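PDB 4B4H: beta-1,4-exocellulase from Thermobifida fusca, which probably cleaves beta-1,4-glycosidic bonds at cellulose chain ends to release cellobiose, through the family 6 glycoside hydrolase catalytic domain described here. Local coordinates for residues Y169-L174 / D217-F222; G221-T226 / V350-P355; N341-P344 / A348-W351. All coordinates share one frame; numbering follows the deposited sequence. Where two conformers were deposited one is given.

Overall arrangement
All three contacts reach the mixed sheet of the catalytic domain. Contact 2 is the core one, about 4 Å (centre to centre) from the middle of the chain. Contacts 1 and 3 lie farther out and are only partly buried. Contacts 1 and 2 share strand 221-224: the first uses the turn leading into it, the second its inner side and the residues that follow. Contacts 2 and 3 share Val-350, the last residue of strand 346-350, and Trp-351 just after it. The chemistry follows the place. Contact 2 is aliphatic, contact 1 sets a helix against a tyrosine and a valine, and contact 3 lays a proline on a tyrosine ring.

Contact 1. Residues Y169-L174 / D217-F222; sequences YALRKL and DYVHGF
Leu-171, on helix 162-175, meets Tyr-218 and Val-219, which lie in the turn leading into strand 221-224. The leucine CG is anti to its carbonyl carbon (chi1 -75°), which points the two methyls at the turn. Its CD2 lies 3.8 Å from Val-219 CG2, and CD1 of the same leucine is 3.9 Å from that methyl. One valine methyl therefore touches both leucine tips. CD2 also passes 3.6 Å from Tyr-218 O, a carbonyl that is hydrogen-bonded to Asn-182 ND2 on strand 180-185.

Tyr-218 also has CG anti to the carbonyl carbon (chi1 -59°), which brings one ring face against the backbone of Arg-172. Arg-172 CA sits over this face, 4.0 Å from Tyr-218 CD2. At the root of the side chain, Tyr-218 CB is 3.5 Å from Leu-171 O. The arginine CG comes nearest along the side chain, 4.4 Å from Tyr-218 CE2. Its guanidinium end leads away, and NE is hydrogen-bonded to Ser-212 O.

The contact joins an outer helix of the alpha/beta fold to the entry of a parallel strand. Because these two segments share no polar bond, their fit depends on the shapes of the leucine, the valine and the tyrosine ring, while Arg-172 NE and Tyr-218 O are satisfied by Ser-212 and Asn-182.

Contact 2. Residues G221-T226 / V350-P355; sequences GFISNT and VWVKPP
Ile-223 puts its CD1 methyl against Val-352 CG2, 3.5 Å away, inside the distorted alpha/beta barrel of glycoside hydrolase family 6. The isoleucine stands on strand 221-224. Strand 283-287 lies next to it in the sheet and pairs in turn with strand 346-350, so the contact spans two strands that are not direct neighbours. The isoleucine can do this because its chain is extended: CG1 is anti to the backbone N (chi1 178°) and the next torsion is also anti (170°). The same CD1 is 3.9 Å from Val-350 CG2. One methyl thus touches both valines. They are two residues apart, at the end of strand 346-350 and just beyond it.

Val-352 works in two directions. CG2 faces the isoleucine, and CG1 goes to Thr-226. The other neighbours of Val-352 include Gln-78 and Val-80 of strand 75-81, so it packs between that strand and the side chains of Ile-223 and Thr-226. Its backbone is fixed as well. Val-352 N and Lys-353 N are hydrogen-bonded to OD1 and OD2 of Asp-287, and Val-352 O is bonded to NE1 of Trp-39, a predicted substrate-binding residue.

The substrate site is therefore probably close by. Lys-353 is itself predicted to bind substrate. The end of its side chain leads away from residues 221-226, and NZ is hydrogen-bonded to Ser-358 O.

Thr-226 is split between two tasks. OG1, anti to the carbonyl carbon (chi1 -48°), is hydrogen-bonded to Asp-185 OD1; this leaves CG2 anti to the backbone N, facing the valine. There the packing is tight: Thr-226 CG2 lies 3.5 Å from Val-352 CG1, closer than a usual carbon-carbon contact.

Contact 3. Residues N341-P344 / A348-W351; sequences NPAP and AYVW
The Tyr-349 ring carries Pro-342 on one face. Pro-342 CG stands 3.3 Å from the centroid of the Tyr-349 ring and 9° off its normal, a CH-pi contact almost straight above the centre. On the same face, Pro-342 CB is displaced toward one side of the ring, 3.6 Å from Tyr-349 CE2. At the hydroxyl end, Ala-343 CB comes within 4.3 Å of Tyr-349 OH. The tyrosine side chain also touches Ile-286 of strand 283-287 and the loop residues Thr-232 and Glu-336.

The third ring carbon of the proline meets the backbone. Pro-342 CD is 3.9 Å from Ala-348 CA, one residue before the tyrosine. Asn-341 N is 4.0 Å from that same Ala-348 CA. The CB of Asn-341 points away from the strand; ND2 is hydrogen-bonded to Val-346 O.

The motif is a beta hairpin. Strands 339-340 and 346-350 run antiparallel, and residues 341-344 belong to the loop between them. Backbone bonds between Asn-341 and Asp-347 and between Tyr-349 and Thr-339 hold the two arms together. Tyr-349 has CG anti to its carbonyl carbon (chi1 -61°), and the end of the side chain comes nearer the loop to meet the proline.

With a serine in place of Tyr-349, Pro-342 would probably lose the aromatic face it rests on, and the loop would be left less firmly seated against the strand.

Backbone bonds thus pair the strands. Across this contact the loop rests on Tyr-349 through a CH-pi contact, not a polar bond.

Contact 1. Residues Y169-L174 / D217-F222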
loop_
_atom_site.group_PDB
_atom_site.type_symbol
_atom_site.label_atom_id
_atom_site.label_comp_id
_atom_site.label_asym_id
_atom_site.label_seq_id
_atom_site.Cartn_x
_atom_site.Cartn_y
_atom_site.Cartn_z
ATOM N N TYR A 169 5.695 -2.912 18.400
ATOM C CA TYR A 169 5.646 -1.707 19.190
ATOM C C TYR A 169 4.529 -0.742 18.761
ATOM O O TYR A 169 3.773 -0.244 19.619
ATOM C CB TYR A 169 7.041 -1.039 19.217
ATOM C CG TYR A 169 7.129 0.064 20.244
ATOM C CD1 TYR A 169 7.152 -0.241 21.610
ATOM C CD2 TYR A 169 7.155 1.407 19.867
ATOM C CE1 TYR A 169 7.196 0.748 22.566
ATOM C CE2 TYR A 169 7.208 2.417 20.820
ATOM C CZ TYR A 169 7.231 2.069 22.175
ATOM O OH TYR A 169 7.280 3.014 23.185
ATOM N N ALA A 170 4.396 -0.551 17.442
ATOM C CA ALA A 170 3.422 0.387 16.875
ATOM C C ALA A 170 2.033 -0.159 17.143
ATOM O O ALA A 170 1.138 0.578 17.539
ATOM C CB ALA A 170 3.638 0.596 15.379
ATOM N N LEU A 171 1.884 -1.464 16.959
ATOM C CA LEU A 171 0.589 -2.077 17.191
ATOM C C LEU A 171 0.164 -1.850 18.625
ATOM O O LEU A 171 -0.969 -1.473 18.879
ATOM C CB LEU A 171 0.628 -3.560 16.882
ATOM C CG LEU A 171 0.646 -3.849 15.384
ATOM C CD1 LEU A 171 0.980 -5.316 15.182
ATOM C CD2 LEU A 171 -0.722 -3.530 14.787
ATOM N N ARG A 172 1.070 -2.061 19.575
ATOM C CA ARG A 172 0.683 -1.871 20.964
ATOM C C ARG A 172 0.398 -0.407 21.308
ATOM O O ARG A 172 -0.591 -0.096 21.976
ATOM C CB ARG A 172 1.743 -2.416 21.921
ATOM C CG ARG A 172 1.443 -2.049 23.376
ATOM C CD ARG A 172 2.188 -2.912 24.390
ATOM N NE ARG A 172 3.644 -2.813 24.235
ATOM C CZ ARG A 172 4.415 -1.859 24.749
ATOM N NH1 ARG A 172 3.911 -0.865 25.501
ATOM N NH2 ARG A 172 5.733 -1.918 24.503
ATOM N N LYS A 173 1.302 0.480 20.912
ATOM C CA LYS A 173 1.199 1.887 21.293
ATOM C C LYS A 173 -0.037 2.536 20.696
ATOM O O LYS A 173 -0.757 3.278 21.375
ATOM C CB LYS A 173 2.460 2.659 20.878
ATOM C CG LYS A 173 3.724 2.426 21.716
ATOM C CD LYS A 173 3.577 2.671 23.213
ATOM C CE LYS A 173 3.370 4.134 23.577
ATOM N NZ LYS A 173 3.481 4.340 25.049
ATOM N N LEU A 174 -0.289 2.253 19.426
ATOM C CA LEU A 174 -1.429 2.838 18.747
ATOM C C LEU A 174 -2.671 2.019 19.077
ATOM O O LEU A 174 -3.741 2.573 19.253
ATOM C CB LEU A 174 -1.188 2.925 17.238
ATOM C CG LEU A 174 0.081 3.657 16.782
ATOM C CD1 LEU A 174 0.064 3.855 15.271
ATOM C CD2 LEU A 174 0.261 4.993 17.498
ATOM N N ASP A 217 -5.170 -8.813 19.390
ATOM C CA ASP A 217 -6.226 -7.875 19.775
ATOM C C ASP A 217 -5.903 -6.399 19.468
ATOM O O ASP A 217 -6.768 -5.524 19.610
ATOM C CB ASP A 217 -6.577 -8.091 21.249
ATOM C CG ASP A 217 -7.348 -9.403 21.482
ATOM O OD1 ASP A 217 -8.369 -9.625 20.807
ATOM O OD2 ASP A 217 -6.945 -10.219 22.337
ATOM N N TYR A 218 -4.660 -6.123 19.044
ATOM C CA TYR A 218 -4.291 -4.783 18.565
ATOM C C TYR A 218 -4.290 -4.669 17.033
ATOM O O TYR A 218 -3.935 -3.623 16.480
ATOM C CB TYR A 218 -2.932 -4.351 19.130
ATOM C CG TYR A 218 -2.896 -4.310 20.634
ATOM C CD1 TYR A 218 -3.881 -3.639 21.371
ATOM C CD2 TYR A 218 -1.885 -4.960 21.323
ATOM C CE1 TYR A 218 -3.835 -3.618 22.754
ATOM C CE2 TYR A 218 -1.828 -4.948 22.704
ATOM C CZ TYR A 218 -2.804 -4.275 23.416
ATOM O OH TYR A 218 -2.738 -4.288 24.785
ATOM N N VAL A 219 -4.676 -5.745 16.349
ATOM C CA VAL A 219 -4.771 -5.718 14.888
ATOM C C VAL A 219 -6.225 -5.775 14.464
ATOM O O VAL A 219 -6.932 -6.735 14.774
ATOM C CB VAL A 219 -3.986 -6.877 14.240
ATOM C CG1 VAL A 219 -4.054 -6.783 12.713
ATOM C CG2 VAL A 219 -2.532 -6.823 14.683
ATOM N N HIS A 220 -6.658 -4.732 13.758
ATOM C CA HIS A 220 -8.039 -4.637 13.338
ATOM C C HIS A 220 -8.217 -5.231 11.976
ATOM O O HIS A 220 -9.339 -5.604 11.592
ATOM C CB HIS A 220 -8.509 -3.183 13.348
ATOM C CG HIS A 220 -10.001 -3.045 13.514
ATOM N ND1 HIS A 220 -10.611 -3.162 14.707
ATOM C CD2 HIS A 220 -11.006 -2.841 12.578
ATOM C CE1 HIS A 220 -11.936 -3.030 14.547
ATOM N NE2 HIS A 220 -12.181 -2.832 13.246
ATOM N N GLY A 221 -7.116 -5.334 11.235
ATOM C CA GLY A 221 -7.162 -5.883 9.901
ATOM C C GLY A 221 -5.863 -5.746 9.163
ATOM O O GLY A 221 -4.819 -5.515 9.777
ATOM N N PHE A 222 -5.959 -5.926 7.853
ATOM C CA PHE A 222 -4.817 -5.886 6.960
ATOM C C PHE A 222 -5.153 -5.062 5.722
ATOM O O PHE A 222 -6.298 -4.973 5.322
ATOM C CB PHE A 222 -4.396 -7.316 6.591
ATOM C CG PHE A 222 -3.898 -8.122 7.766
ATOM C CD1 PHE A 222 -4.781 -8.748 8.644
ATOM C CD2 PHE A 222 -2.535 -8.226 8.009
ATOM C CE1 PHE A 222 -4.316 -9.475 9.737
ATOM C CE2 PHE A 222 -2.068 -8.945 9.098
ATOM C CZ PHE A 222 -2.950 -9.563 9.955
#

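Contact 2. Residues G221-T226 / V350-P355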
loop_
_atom_site.group_PDB
_atom_site.type_symbol
_atom_site.label_atom_id
_atom_site.label_comp_id
_atom_site.label_asym_id
_atom_site.label_seq_id
_atom_site.Cartn_x
_atom_site.Cartn_y
_atom_site.Cartn_z
ATOM N N GLY A 221 -7.116 -5.334 11.235
ATOM C CA GLY A 221 -7.162 -5.883 9.901
ATOM C C GLY A 221 -5.863 -5.746 9.163
ATOM O O GLY A 221 -4.819 -5.515 9.777
ATOM N N PHE A 222 -5.959 -5.926 7.853
ATOM C CA PHE A 222 -4.817 -5.886 6.960
ATOM C C PHE A 222 -5.153 -5.062 5.722
ATOM O O PHE A 222 -6.298 -4.973 5.322
ATOM C CB PHE A 222 -4.396 -7.316 6.591
ATOM C CG PHE A 222 -3.898 -8.122 7.766
ATOM C CD1 PHE A 222 -4.781 -8.748 8.644
ATOM C CD2 PHE A 222 -2.535 -8.226 8.009
ATOM C CE1 PHE A 222 -4.316 -9.475 9.737
ATOM C CE2 PHE A 222 -2.068 -8.945 9.098
ATOM C CZ PHE A 222 -2.950 -9.563 9.955
ATOM N N ILE A 223 -4.140 -4.453 5.132
ATOM C CA ILE A 223 -4.294 -3.715 3.881
ATOM C C ILE A 223 -3.352 -4.236 2.799
ATOM O O ILE A 223 -2.121 -4.340 3.024
ATOM C CB ILE A 223 -4.133 -2.184 4.074
ATOM C CG1 ILE A 223 -4.254 -1.450 2.737
ATOM C CG2 ILE A 223 -2.775 -1.850 4.691
ATOM C CD1 ILE A 223 -4.358 0.054 2.871
ATOM N N SER A 224 -3.926 -4.483 1.627
ATOM C CA SER A 224 -3.152 -4.832 0.437
ATOM C C SER A 224 -3.131 -3.744 -0.627
ATOM O O SER A 224 -4.012 -2.833 -0.664
ATOM C CB SER A 224 -3.657 -6.131 -0.207
ATOM O OG SER A 224 -4.618 -5.882 -1.225
ATOM N N ASN A 225 -2.118 -3.870 -1.491
ATOM C CA ASN A 225 -1.942 -3.053 -2.689
ATOM C C ASN A 225 -1.527 -1.609 -2.402
ATOM O O ASN A 225 -1.650 -0.756 -3.277
ATOM C CB ASN A 225 -3.228 -3.057 -3.539
ATOM C CG ASN A 225 -2.956 -2.891 -5.004
ATOM O OD1 ASN A 225 -1.899 -3.275 -5.495
ATOM N ND2 ASN A 225 -3.927 -2.321 -5.730
ATOM N N THR A 226 -1.034 -1.340 -1.185
ATOM C CA THR A 226 -0.835 0.057 -0.746
ATOM C C THR A 226 0.197 0.722 -1.636
ATOM O O THR A 226 1.308 0.205 -1.799
ATOM C CB THR A 226 -0.387 0.187 0.721
ATOM O OG1 THR A 226 -1.212 -0.625 1.548
ATOM C CG2 THR A 226 -0.529 1.633 1.150
ATOM N N VAL A 350 -9.866 1.783 -0.286
ATOM C CA VAL A 350 -9.350 3.062 0.194
ATOM C C VAL A 350 -8.366 3.685 -0.806
ATOM O O VAL A 350 -7.885 2.996 -1.670
ATOM C CB VAL A 350 -8.721 2.902 1.601
ATOM C CG1 VAL A 350 -9.801 2.560 2.621
ATOM C CG2 VAL A 350 -7.640 1.823 1.646
ATOM N N TRP A 351 -8.178 5.005 -0.759
ATOM C CA TRP A 351 -7.102 5.649 -1.493
ATOM C C TRP A 351 -6.052 6.020 -0.483
ATOM O O TRP A 351 -6.105 7.115 0.091
ATOM C CB TRP A 351 -7.622 6.889 -2.231
ATOM C CG TRP A 351 -8.304 6.616 -3.558
ATOM C CD1 TRP A 351 -8.768 5.393 -4.048
ATOM C CD2 TRP A 351 -8.637 7.592 -4.602
ATOM N NE1 TRP A 351 -9.345 5.547 -5.295
ATOM C CE2 TRP A 351 -9.306 6.845 -5.671
ATOM C CE3 TRP A 351 -8.484 8.972 -4.738
ATOM C CZ2 TRP A 351 -9.728 7.466 -6.847
ATOM C CZ3 TRP A 351 -8.925 9.579 -5.914
ATOM C CH2 TRP A 351 -9.549 8.843 -6.931
ATOM N N VAL A 352 -5.080 5.139 -0.258
ATOM C CA VAL A 352 -4.045 5.420 0.743
ATOM C C VAL A 352 -2.959 6.312 0.113
ATOM O O VAL A 352 -2.777 7.460 0.546
ATOM C CB VAL A 352 -3.516 4.134 1.413
ATOM C CG1 VAL A 352 -2.292 4.424 2.262
ATOM C CG2 VAL A 352 -4.592 3.530 2.297
ATOM N N LYS A 353 -2.314 5.836 -0.955
ATOM C CA LYS A 353 -1.464 6.696 -1.791
ATOM C C LYS A 353 -2.261 7.843 -2.407
ATOM O O LYS A 353 -3.252 7.595 -3.083
ATOM C CB LYS A 353 -0.778 5.868 -2.897
ATOM C CG LYS A 353 0.081 6.645 -3.884
ATOM C CD LYS A 353 1.435 7.053 -3.332
ATOM C CE LYS A 353 2.080 8.013 -4.311
ATOM N NZ LYS A 353 3.316 8.576 -3.703
ATOM N N PRO A 354 -1.828 9.095 -2.186
ATOM C CA PRO A 354 -2.571 10.186 -2.829
ATOM C C PRO A 354 -2.147 10.377 -4.292
ATOM O O PRO A 354 -1.015 10.739 -4.561
ATOM C CB PRO A 354 -2.210 11.417 -1.981
ATOM C CG PRO A 354 -1.363 10.908 -0.843
ATOM C CD PRO A 354 -0.759 9.617 -1.322
ATOM N N PRO A 355 -3.065 10.132 -5.245
ATOM C CA PRO A 355 -2.678 10.161 -6.658
ATOM C C PRO A 355 -2.158 11.513 -7.131
ATOM O O PRO A 355 -2.696 12.563 -6.759
ATOM C CB PRO A 355 -3.989 9.842 -7.385
ATOM C CG PRO A 355 -4.889 9.266 -6.363
ATOM C CD PRO A 355 -4.508 9.905 -5.074
#

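Contact 3. Residues N341-P344 / A348-W351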
loop_
_atom_site.group_PDB
_atom_site.type_symbol
_atom_site.label_atom_id
_atom_site.label_comp_id
_atom_site.label_asym_id
_atom_site.label_seq_id
_atom_site.Cartn_x
_atom_site.Cartn_y
_atom_site.Cartn_z
ATOM N N ASN A 341 -17.248 -1.652 2.610
ATOM C CA ASN A 341 -17.627 -3.074 2.550
ATOM C C ASN A 341 -18.089 -3.548 1.157
ATOM O O ASN A 341 -19.212 -4.047 0.985
ATOM C CB ASN A 341 -18.655 -3.374 3.663
ATOM C CG ASN A 341 -18.971 -4.849 3.807
ATOM O OD1 ASN A 341 -20.127 -5.211 4.081
ATOM N ND2 ASN A 341 -17.989 -5.709 3.615
ATOM N N PRO A 342 -17.229 -3.375 0.142
ATOM C CA PRO A 342 -17.543 -3.733 -1.253
ATOM C C PRO A 342 -17.658 -5.233 -1.555
ATOM O O PRO A 342 -18.234 -5.607 -2.586
ATOM C CB PRO A 342 -16.378 -3.143 -2.027
ATOM C CG PRO A 342 -15.242 -3.215 -1.064
ATOM C CD PRO A 342 -15.837 -2.898 0.277
ATOM N N ALA A 343 -17.129 -6.078 -0.673
ATOM C CA ALA A 343 -16.997 -7.506 -0.940
ATOM C C ALA A 343 -16.828 -8.255 0.377
ATOM O O ALA A 343 -16.420 -7.648 1.351
ATOM C CB ALA A 343 -15.783 -7.743 -1.836
ATOM N N PRO A 344 -17.143 -9.569 0.408
ATOM C CA PRO A 344 -16.941 -10.384 1.613
ATOM C C PRO A 344 -15.552 -10.182 2.249
ATOM O O PRO A 344 -14.530 -10.374 1.579
ATOM C CB PRO A 344 -17.103 -11.817 1.091
ATOM C CG PRO A 344 -18.060 -11.682 -0.053
ATOM C CD PRO A 344 -17.880 -10.311 -0.644
ATOM N N ALA A 348 -13.246 -1.932 3.326
ATOM C CA ALA A 348 -13.297 -0.836 2.384
ATOM C C ALA A 348 -12.255 -0.958 1.291
ATOM O O ALA A 348 -11.203 -1.594 1.464
ATOM C CB ALA A 348 -13.094 0.479 3.107
ATOM N N TYR A 349 -12.581 -0.341 0.162
ATOM C CA TYR A 349 -11.552 0.104 -0.758
ATOM C C TYR A 349 -11.173 1.519 -0.356
ATOM O O TYR A 349 -12.040 2.345 -0.101
ATOM C CB TYR A 349 -12.034 0.056 -2.210
ATOM C CG TYR A 349 -12.424 -1.322 -2.726
ATOM C CD1 TYR A 349 -11.897 -2.500 -2.185
ATOM C CD2 TYR A 349 -13.309 -1.440 -3.804
ATOM C CE1 TYR A 349 -12.267 -3.748 -2.682
ATOM C CE2 TYR A 349 -13.668 -2.671 -4.311
ATOM C CZ TYR A 349 -13.166 -3.820 -3.755
ATOM O OH TYR A 349 -13.558 -5.029 -4.286
ATOM N N VAL A 350 -9.866 1.783 -0.286
ATOM C CA VAL A 350 -9.350 3.062 0.194
ATOM C C VAL A 350 -8.366 3.685 -0.806
ATOM O O VAL A 350 -7.885 2.996 -1.670
ATOM C CB VAL A 350 -8.721 2.902 1.601
ATOM C CG1 VAL A 350 -9.801 2.560 2.621
ATOM C CG2 VAL A 350 -7.640 1.823 1.646
ATOM N N TRP A 351 -8.178 5.005 -0.759
ATOM C CA TRP A 351 -7.102 5.649 -1.493
ATOM C C TRP A 351 -6.052 6.020 -0.483
ATOM O O TRP A 351 -6.105 7.115 0.091
ATOM C CB TRP A 351 -7.622 6.889 -2.231
ATOM C CG TRP A 351 -8.304 6.616 -3.558
ATOM C CD1 TRP A 351 -8.768 5.393 -4.048
ATOM C CD2 TRP A 351 -8.637 7.592 -4.602
ATOM N NE1 TRP A 351 -9.345 5.547 -5.295
ATOM C CE2 TRP A 351 -9.306 6.845 -5.671
ATOM C CE3 TRP A 351 -8.484 8.972 -4.738
ATOM C CZ2 TRP A 351 -9.728 7.466 -6.847
ATOM C CZ3 TRP A 351 -8.925 9.579 -5.914
ATOM C CH2 TRP A 351 -9.549 8.843 -6.931
#